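Local coordinates for protein acetylxylan esterase A (Aspergillus awamori, PDB 5X6S) that cleaves acetyl side groups from the backbone of xylans and xylo-oligosaccharides as a secreted serine esterase of carbohydrate esterase family 1, at residues His38-Thr43 against Ser118-Met123; Val34-Tyr39 against Val64-Ser69. All blocks are in the same frame, centred on the assembly; numbering follows the deposited sequence.

Contact 1 (His38-Thr43 against Ser118-Met123)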
loop_
_atom_site.group_PDB
_atom_site.type_symbol
_atom_site.label_atom_id
_atom_site.label_comp_id
_atom_site.label_asym_id
_atom_site.label_seq_id
_atom_site.Cartn_x
_atom_site.Cartn_y
_atom_site.Cartn_z
ATOM N N HIS A 38 15.236 16.923 1.721
ATOM C CA HIS A 38 16.427 17.714 1.755
ATOM C C HIS A 38 17.170 17.641 3.123
ATOM O O HIS A 38 16.609 17.184 4.122
ATOM C CB HIS A 38 16.080 19.164 1.428
ATOM C CG HIS A 38 15.337 19.875 2.508
ATOM N ND1 HIS A 38 15.947 20.356 3.656
ATOM C CD2 HIS A 38 14.034 20.214 2.607
ATOM C CE1 HIS A 38 15.056 20.956 4.417
ATOM N NE2 HIS A 38 13.876 20.890 3.806
ATOM N N TYR A 39 18.426 18.099 3.112
ATOM C CA TYR A 39 19.356 18.150 4.281
ATOM C C TYR A 39 19.185 19.438 5.113
ATOM O O TYR A 39 18.519 20.383 4.698
ATOM C CB TYR A 39 20.805 18.003 3.756
ATOM C CG TYR A 39 21.043 18.790 2.484
ATOM C CD1 TYR A 39 21.086 20.196 2.506
ATOM C CD2 TYR A 39 21.102 18.154 1.254
ATOM C CE1 TYR A 39 21.259 20.938 1.331
ATOM C CE2 TYR A 39 21.268 18.864 0.072
ATOM C CZ TYR A 39 21.336 20.269 0.110
ATOM O OH TYR A 39 21.491 20.966 -1.044
ATOM N N CYS A 40 19.774 19.507 6.311
ATOM C CA CYS A 40 19.742 20.770 7.097
ATOM C C CYS A 40 20.282 21.910 6.295
ATOM O O CYS A 40 21.130 21.694 5.438
ATOM C CB CYS A 40 20.580 20.681 8.376
ATOM S SG CYS A 40 20.045 19.471 9.616
ATOM N N THR A 41 19.780 23.108 6.591
ATOM C CA THR A 41 20.068 24.377 5.888
ATOM C C THR A 41 19.435 24.460 4.487
ATOM O O THR A 41 19.539 25.505 3.845
ATOM C CB THR A 41 21.578 24.743 5.796
ATOM O OG1 THR A 41 22.234 23.906 4.822
ATOM C CG2 THR A 41 22.274 24.587 7.165
ATOM N N GLY A 42 18.805 23.365 4.039
ATOM C CA GLY A 42 18.218 23.284 2.717
ATOM C C GLY A 42 16.721 23.544 2.736
ATOM O O GLY A 42 16.116 23.895 3.764
ATOM N N THR A 43 16.120 23.366 1.553
ATOM C CA THR A 43 14.701 23.501 1.379
ATOM C C THR A 43 14.322 22.499 0.284
ATOM O O THR A 43 15.214 21.941 -0.365
ATOM C CB THR A 43 14.308 24.930 0.868
ATOM O OG1 THR A 43 14.868 25.149 -0.450
ATOM C CG2 THR A 43 14.684 25.993 1.885
ATOM N N SER A 118 18.923 12.945 1.971
ATOM C CA SER A 118 20.297 13.048 2.394
ATOM C C SER A 118 20.368 13.718 3.784
ATOM O O SER A 118 19.642 14.632 4.065
ATOM C CB SER A 118 21.144 13.836 1.356
ATOM O OG SER A 118 21.164 13.119 0.141
ATOM N N SER A 119 21.287 13.246 4.621
ATOM C CA SER A 119 21.570 13.797 5.942
ATOM C C SER A 119 20.273 13.864 6.790
ATOM O O SER A 119 19.676 12.838 6.978
ATOM C CB SER A 119 22.321 15.127 5.786
ATOM O OG SER A 119 22.789 15.627 7.029
ATOM N N SER A 120 19.838 15.034 7.245
ATOM C CA SER A 120 18.546 15.185 7.926
ATOM C C SER A 120 17.411 14.524 7.139
ATOM O O SER A 120 16.547 13.845 7.703
ATOM C CB SER A 120 18.239 16.653 8.204
ATOM O OG SER A 120 17.126 16.799 9.131
ATOM N N GLY A 121 17.470 14.641 5.833
ATOM C CA GLY A 121 16.443 14.027 4.972
ATOM C C GLY A 121 16.564 12.535 4.912
ATOM O O GLY A 121 15.552 11.841 4.740
ATOM N N ALA A 122 17.793 12.020 5.075
ATOM C CA ALA A 122 17.957 10.559 5.189
ATOM C C ALA A 122 17.443 10.050 6.539
ATOM O O ALA A 122 16.880 8.937 6.602
ATOM C CB ALA A 122 19.386 10.149 4.965
ATOM N N MET A 123 17.656 10.825 7.594
ATOM C CA MET A 123 17.042 10.499 8.896
ATOM C C MET A 123 15.500 10.410 8.743
ATOM O O MET A 123 14.855 9.468 9.214
ATOM C CB MET A 123 17.358 11.529 9.925
ATOM C CG MET A 123 18.848 11.774 10.178
ATOM S SD MET A 123 18.995 12.919 11.529
ATOM C CE MET A 123 20.550 13.721 11.181
HETATM O O HOH W 1 21.894 17.890 7.337
#

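Contact 2 (Val34-Tyr39 against Val64-Ser69)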
loop_
_atom_site.group_PDB
_atom_site.type_symbol
_atom_site.label_atom_id
_atom_site.label_comp_id
_atom_site.label_asym_id
_atom_site.label_seq_id
_atom_site.Cartn_x
_atom_site.Cartn_y
_atom_site.Cartn_z
ATOM N N VAL A 34 8.447 9.878 -6.560
ATOM C CA VAL A 34 9.670 9.875 -5.742
ATOM C C VAL A 34 9.603 11.047 -4.788
ATOM O O VAL A 34 9.463 12.201 -5.230
ATOM C CB VAL A 34 10.990 9.988 -6.593
ATOM C CG1 VAL A 34 12.223 10.142 -5.684
ATOM C CG2 VAL A 34 11.168 8.776 -7.478
ATOM N N VAL A 35 9.706 10.769 -3.478
ATOM C CA VAL A 35 9.741 11.790 -2.474
ATOM C C VAL A 35 11.237 11.997 -2.146
ATOM O O VAL A 35 11.918 11.030 -1.743
ATOM C CB VAL A 35 8.928 11.430 -1.181
ATOM C CG1 VAL A 35 8.989 12.532 -0.151
ATOM C CG2 VAL A 35 7.487 11.019 -1.452
ATOM N N ALA A 36 11.734 13.215 -2.347
ATOM C CA ALA A 36 13.139 13.544 -2.212
ATOM C C ALA A 36 13.304 14.593 -1.102
ATOM O O ALA A 36 12.824 15.750 -1.225
ATOM C CB ALA A 36 13.711 14.050 -3.552
ATOM N N ILE A 37 13.953 14.192 0.010
ATOM C CA ILE A 37 13.900 14.943 1.255
ATOM C C ILE A 37 15.246 15.589 1.604
ATOM O O ILE A 37 16.272 14.882 1.731
ATOM C CB ILE A 37 13.436 14.065 2.429
ATOM C CG1 ILE A 37 12.156 13.279 2.059
ATOM C CG2 ILE A 37 13.285 14.915 3.695
ATOM C CD1 ILE A 37 11.652 12.299 3.143
ATOM N N HIS A 38 15.236 16.923 1.721
ATOM C CA HIS A 38 16.427 17.714 1.755
ATOM C C HIS A 38 17.170 17.641 3.123
ATOM O O HIS A 38 16.609 17.184 4.122
ATOM C CB HIS A 38 16.080 19.164 1.428
ATOM C CG HIS A 38 15.337 19.875 2.508
ATOM N ND1 HIS A 38 15.947 20.356 3.656
ATOM C CD2 HIS A 38 14.034 20.214 2.607
ATOM C CE1 HIS A 38 15.056 20.956 4.417
ATOM N NE2 HIS A 38 13.876 20.890 3.806
ATOM N N TYR A 39 18.426 18.099 3.112
ATOM C CA TYR A 39 19.356 18.150 4.281
ATOM C C TYR A 39 19.185 19.438 5.113
ATOM O O TYR A 39 18.519 20.383 4.698
ATOM C CB TYR A 39 20.805 18.003 3.756
ATOM C CG TYR A 39 21.043 18.790 2.484
ATOM C CD1 TYR A 39 21.086 20.196 2.506
ATOM C CD2 TYR A 39 21.102 18.154 1.254
ATOM C CE1 TYR A 39 21.259 20.938 1.331
ATOM C CE2 TYR A 39 21.268 18.864 0.072
ATOM C CZ TYR A 39 21.336 20.269 0.110
ATOM O OH TYR A 39 21.491 20.966 -1.044
ATOM N N VAL A 64 8.029 14.048 -8.842
ATOM C CA VAL A 64 8.872 14.213 -7.628
ATOM C C VAL A 64 8.263 15.143 -6.615
ATOM O O VAL A 64 7.779 16.221 -6.989
ATOM C CB VAL A 64 10.325 14.735 -7.944
ATOM C CG1 VAL A 64 11.262 14.468 -6.725
ATOM C CG2 VAL A 64 10.874 14.132 -9.223
ATOM N N ILE A 65 8.232 14.738 -5.347
ATOM C CA ILE A 65 7.722 15.578 -4.257
ATOM C C ILE A 65 8.905 15.985 -3.420
ATOM O O ILE A 65 9.694 15.131 -3.040
ATOM C CB ILE A 65 6.705 14.862 -3.330
ATOM C CG1 ILE A 65 5.447 14.467 -4.111
ATOM C CG2 ILE A 65 6.368 15.770 -2.130
ATOM C CD1 ILE A 65 4.539 13.481 -3.324
ATOM N N TYR A 66 9.030 17.290 -3.155
ATOM C CA TYR A 66 10.150 17.834 -2.390
ATOM C C TYR A 66 9.567 18.507 -1.169
ATOM O O TYR A 66 9.156 19.682 -1.250
ATOM C CB TYR A 66 10.976 18.855 -3.252
ATOM C CG TYR A 66 11.546 18.324 -4.547
ATOM C CD1 TYR A 66 12.800 17.671 -4.591
ATOM C CD2 TYR A 66 10.855 18.481 -5.748
ATOM C CE1 TYR A 66 13.348 17.215 -5.781
ATOM C CE2 TYR A 66 11.392 18.019 -6.945
ATOM C CZ TYR A 66 12.600 17.366 -6.976
ATOM O OH TYR A 66 13.067 16.909 -8.181
ATOM N N PRO A 67 9.488 17.793 -0.024
ATOM C CA PRO A 67 8.976 18.443 1.192
ATOM C C PRO A 67 9.986 19.491 1.649
ATOM O O PRO A 67 11.142 19.386 1.303
ATOM C CB PRO A 67 8.911 17.288 2.224
ATOM C CG PRO A 67 8.874 16.020 1.378
ATOM C CD PRO A 67 9.829 16.384 0.232
ATOM N N SER A 68 9.505 20.511 2.378
ATOM C CA SER A 68 10.361 21.638 2.768
ATOM C C SER A 68 10.195 21.937 4.251
ATOM O O SER A 68 9.118 22.281 4.709
ATOM C CB SER A 68 10.020 22.867 1.954
ATOM O OG SER A 68 11.156 23.635 1.806
ATOM N N SER A 69 11.272 21.813 4.995
ATOM C CA SER A 69 11.219 21.951 6.445
ATOM C C SER A 69 10.702 23.327 6.849
ATOM O O SER A 69 11.087 24.339 6.239
ATOM C CB SER A 69 12.570 21.731 7.087
ATOM O OG SER A 69 12.469 21.953 8.481
HETATM O O HOH W 2 13.082 18.072 0.068
#

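Contact 1 (His38-Thr43 against Ser118-Met123)
Where the loop after strand 33-37 meets the start of helix 120-131, the backbone of H38-C40 lies against the turn carrying S119, by analogy with related esterases probably a charge-relay residue. The tight part is mostly main chain. H38 O approaches G121 N to 3.2 Å, and the backbones can come this near because G121 has no side chain between them; the angle is poor, however, and the pair is not a hydrogen bond, G121 N being bonded instead to S118 O. Beside it, Y39 CA lies 3.5 Å from S118 O in a CH...O contact, and Y39 CB touches S119 CB at 3.8 Å. The Y39 ring then turns off toward D50, whose OD2 bonds its OH. C40 SG, beside its own backbone N, meets S120 CB at 3.6 Å and continues into the disulfide with C75, while S120 OG is held by W76 N.

The other side is looser and wet. A water sits 2.9 Å from C40 N, whose hydrogen it accepts, and 2.5 Å from S119 OG. S119 OG also bonds H259 NE2. A water that takes the C40 amide hydrogen beside S119 OG is consistent with C40 N lining an oxyanion hole, as in other α/β-hydrolases. Past C40 the loop leaves the helix: T41-T43 make no contact with it. The type II turn Y39-G42 is fixed from within, as Y39 O accepts both G42 N and H38 ND1, the latter at 2.8 Å and in the imidazole plane.

S119 has phi 54° and psi -120°, a strained backbone that agrees with the GxSxG nucleophile elbow of α/β-hydrolases. The elbow joins strand 113-118 to helix 120-131, with A122 packed on V141 of strand 138-142 and S118 OG bonded to Y47 OH of helix 44-49.

Contact 2 (Val34-Tyr39 against Val64-Ser69)
Two backbone bonds join V34-A36 to V64-Y66 as parallel neighbours. I65 N donates to V34 O at 2.8 Å, and A36 N reaches I65 O nearly along its C=O axis, with an N-H...O angle of 171°. V35 and I65 share one face of the sheet, where V35 CG1, anti to its backbone N, meets P67 CG at 3.8 Å, the two side chains crossing at about a right angle. On the face of V34 and V64, V64 CG1 lies over the rim of the Y66 ring and 4.0 Å from A36 CB.

Further on the strands part, and a water bridges them, donating to A36 O and to P67 O, the latter at 2.6 Å. Beyond the water H38 spans the two segments: its CG sits in the crowded position between N and C (chi1 72°), swinging the ring across so that NE2 accepts S69 N at 3.0 Å in the ring plane.

Helix 91-106 backs V35, I65 and P67, helix 53-60 backs A36, V64 and Y66, and S69 OG is tied to C75 O. With NE2 accepting and ND1 donating, the buried imidazole is probably neutral, its proton on ND1.

Contacts 1 and 2 share H38 and Y39, and their centres lie about 9 Å apart. Strand 33-37 of contact 2 leads straight into the loop of contact 1, while strand 113-118 flanks that strand on the side away from 64-69: S118 N lies 3.3 Å from I37 O, probably a hydrogen bond, and G121 CA packs on I37 CG2 at 3.5 Å. A second link is T43 CB against S68 OG at 3.5 Å. Contact 1 holds S119, probably the nucleophile of a triad with H259 and D202. The H38 side chain stays about 9 Å from that of S119, so its bonds to Y39 O and S69 N probably help hold the loop that carries C40 N, and do not reach the nucleophile.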